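PDB 2EP5: malonyl CoA reductase (malonate semialdehyde-forming) from Sulfolobus tokodaii, which probably reduces malonyl-CoA with NADPH to malonate semialdehyde and CoA, as a member of the aspartate-semialdehyde dehydrogenase family. Local coordinates for the interface of chains A and B. Sequence-based numbering; all coordinates share one arbitrary frame. Chains: chain A/B, 350aa long hypothetical aspartate-semialdehyde dehydrogenase.

Contact 1: the interface of chains A and B. Residues chain A 192, 195-197; chain B 295-297.
The carboxamide of A:Asn196 reaches into a corner formed by B:Gln295, B:Pro296 and B:Ile297, and both of its polar atoms are used there. Its oxygen OD1 accepts the backbone N-H of B:Ile297 at N, 3.1 Å away; the bond is nearly straight at the hydrogen (174°), yet the donor stands well above the carbonyl plane. Its nitrogen ND2 gives one hydrogen to the side-chain oxygen OE1 of B:Gln295 at 3.0 Å, with the acceptor lying in the asparagine amide plane. The two amide planes are turned 37° apart, and the side chains cross at about a right angle. B:Ile297 lies over one face of the amide, CG1 and CD1 above it with CD1 at the nitrogen end, while its branch methyl CG2 meets CB of A:Asn196 at 3.4 Å. The ring of B:Pro296 crosses obliquely and flanks OD1.

Further out, ND2 of A:Asn196 also donates to the backbone O of A:Ala192 (3.2 Å); with OD1 held as well, the amide's rotation and flip should be fixed. The oxygen of water 1 is 3.0 Å from A:Ala192 O and 2.8 Å from B:Gln295 OE1. With CG anti to the backbone N (chi1 -173°), the amide is carried out from its loop to B:Ile297 N and B:Gln295 OE1. That loop follows helix 190-193 of chain A, and the asparagine acts like a cap on the start of the short helix 296-299 of chain B, a junction between segments of the family's dimerisation region.

Contact 2: the interface of chains A and B. Residues chain A 240, 294-297; chain B 195-197.
In the dimerisation region of this semialdehyde dehydrogenase family, the start of the short helix 296-299 of chain A receives a loop residue from chain B, which acts like an N-terminal cap supplied in trans. B:Asn196 fills this role: its side-chain oxygen OD1 accepts the amide hydrogen of A:Ile297 N at 3.1 Å, almost straight at the hydrogen (177°) but approached from above the carbonyl plane. The other end of the carboxamide, ND2, donates to OE1 of A:Gln295 at 2.8 Å, and here the acceptor lies in the amide plane of the asparagine. Because A:Gln295 is extended beyond CG, its own amide is carried to this point, 33° away from coplanarity with that of B:Asn196.

A:Ile297 crosses over a face of the asparagine amide at about a right angle, with CG1 over the amide carbon CG of B:Asn196 at 3.5 Å and CD1 over the nitrogen end. Its chi1 of 65° sets CG1 between the backbone N and the carbonyl carbon, which brings that branch against the amide. On another part of the asparagine loop, the ring of A:Pro296 meets B:Ile197, CD to CB at 3.9 Å. A:Thr240, from the loop between strands 230-237 and 244-251, borders the preceding residue: its hydroxyl OG1 is 3.7 Å from the carbonyl O of B:Gly195, a contact without a hydrogen bond.

Contact 1: the interface of chains A and B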
# COMPACT_ATOMS: atom_id res chain seq x y z
N ALA A 192 6.09 2.14 8.90
CA ALA A 192 7.17 3.05 8.55
C ALA A 192 7.28 3.44 7.09
O ALA A 192 7.68 4.57 6.78
CB ALA A 192 8.50 2.47 9.02
N GLY A 195 2.78 4.04 1.86
CA GLY A 195 2.29 5.35 1.49
C GLY A 195 3.30 6.41 1.90
O GLY A 195 2.94 7.56 2.10
N ASN A 196 4.57 6.02 1.99
CA ASN A 196 5.59 6.96 2.41
C ASN A 196 6.92 6.82 1.67
O ASN A 196 7.08 5.99 0.77
CB ASN A 196 5.81 6.79 3.92
CG ASN A 196 6.73 7.85 4.51
OD1 ASN A 196 6.58 9.04 4.23
ND2 ASN A 196 7.68 7.41 5.33
N ILE A 197 7.87 7.67 2.04
CA ILE A 197 9.20 7.65 1.44
C ILE A 197 10.22 8.08 2.48
O ILE A 197 10.00 9.02 3.23
CB ILE A 197 9.22 8.56 0.19
CG1 ILE A 197 8.64 7.76 -0.98
CG2 ILE A 197 10.63 9.07 -0.10
CD1 ILE A 197 8.51 8.51 -2.27
N GLN B 295 10.04 13.27 5.43
CA GLN B 295 9.23 12.13 5.02
C GLN B 295 7.78 12.59 4.92
O GLN B 295 7.26 13.24 5.82
CB GLN B 295 9.31 11.00 6.05
CG GLN B 295 10.61 10.24 6.08
CD GLN B 295 10.61 9.18 7.15
OE1 GLN B 295 9.61 8.48 7.33
NE2 GLN B 295 11.72 9.04 7.87
N PRO B 296 7.10 12.24 3.82
CA PRO B 296 5.71 12.62 3.60
C PRO B 296 4.76 12.46 4.80
O PRO B 296 4.07 13.41 5.17
CB PRO B 296 5.30 11.75 2.43
CG PRO B 296 6.56 11.70 1.61
CD PRO B 296 7.63 11.48 2.67
N ILE B 297 4.73 11.28 5.41
CA ILE B 297 3.82 11.03 6.53
C ILE B 297 4.17 11.77 7.81
O ILE B 297 3.37 11.81 8.75
CB ILE B 297 3.73 9.51 6.85
CG1 ILE B 297 5.02 9.04 7.53
CG2 ILE B 297 3.48 8.73 5.57
CD1 ILE B 297 5.04 7.59 7.90
O HOH W 1 8.89 6.24 8.93

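Contact 2: the interface of chains A and B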
# COMPACT_ATOMS: atom_id res chain seq x y z
N THR A 240 7.96 -0.45 -2.27
CA THR A 240 8.02 -1.40 -3.37
C THR A 240 8.56 -2.70 -2.78
O THR A 240 9.35 -2.67 -1.85
CB THR A 240 8.97 -0.85 -4.45
OG1 THR A 240 8.27 0.11 -5.25
CG2 THR A 240 9.52 -1.97 -5.33
N PRO A 294 11.44 2.16 -17.44
CA PRO A 294 10.95 0.93 -16.81
C PRO A 294 10.07 1.13 -15.58
O PRO A 294 10.07 2.20 -14.97
CB PRO A 294 12.23 0.20 -16.46
CG PRO A 294 13.09 1.36 -15.98
CD PRO A 294 12.83 2.43 -17.03
N GLN A 295 9.33 0.08 -15.23
CA GLN A 295 8.46 0.07 -14.07
C GLN A 295 8.65 -1.26 -13.35
O GLN A 295 8.64 -2.31 -13.98
CB GLN A 295 6.99 0.21 -14.47
CG GLN A 295 6.54 1.58 -14.90
CD GLN A 295 5.05 1.60 -15.20
OE1 GLN A 295 4.25 1.15 -14.39
NE2 GLN A 295 4.68 2.12 -16.37
N PRO A 296 8.82 -1.22 -12.03
CA PRO A 296 9.00 -2.43 -11.23
C PRO A 296 8.04 -3.58 -11.57
O PRO A 296 8.49 -4.69 -11.89
CB PRO A 296 8.80 -1.92 -9.81
CG PRO A 296 9.46 -0.59 -9.88
CD PRO A 296 8.95 -0.02 -11.18
N ILE A 297 6.73 -3.33 -11.51
CA ILE A 297 5.76 -4.39 -11.77
C ILE A 297 5.75 -4.97 -13.18
O ILE A 297 5.19 -6.04 -13.40
CB ILE A 297 4.31 -3.95 -11.41
CG1 ILE A 297 3.84 -2.82 -12.33
CG2 ILE A 297 4.25 -3.51 -9.96
CD1 ILE A 297 2.40 -2.39 -12.08
N GLY B 195 2.78 -0.53 -4.89
CA GLY B 195 3.97 -1.36 -4.97
C GLY B 195 4.71 -1.10 -6.27
O GLY B 195 5.50 -1.93 -6.72
N ASN B 196 4.49 0.06 -6.88
CA ASN B 196 5.13 0.36 -8.16
C ASN B 196 5.69 1.79 -8.29
O ASN B 196 5.52 2.62 -7.41
CB ASN B 196 4.12 0.07 -9.28
CG ASN B 196 4.75 0.08 -10.66
OD1 ASN B 196 5.84 -0.45 -10.86
ND2 ASN B 196 4.05 0.67 -11.63
N ILE B 197 6.37 2.04 -9.41
CA ILE B 197 6.95 3.35 -9.69
C ILE B 197 6.79 3.62 -11.18
O ILE B 197 7.04 2.74 -11.99
CB ILE B 197 8.48 3.36 -9.36
CG1 ILE B 197 8.71 3.17 -7.86
CG2 ILE B 197 9.10 4.67 -9.80
CD1 ILE B 197 8.13 4.28 -7.00

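Contacts 1 and 2 are the two halves of one reciprocal exchange, related by the two-fold of the A-B pair within a deposited assembly of four chains, with centres about 17 Å apart. In each, the loop at 195-197 of one subunit meets residues 295-297 of the other: each chain offers its own asparagine 196 and receives that of its partner, in keeping with the family's dimerisation domain. The centre of contact 2 lies about 8 Å from the predicted catalytic A:His244, that of contact 1, where chain A supplies the loop, about 17 Å. Dimerisation may help shape the active-site surroundings, although the structure alone does not show this.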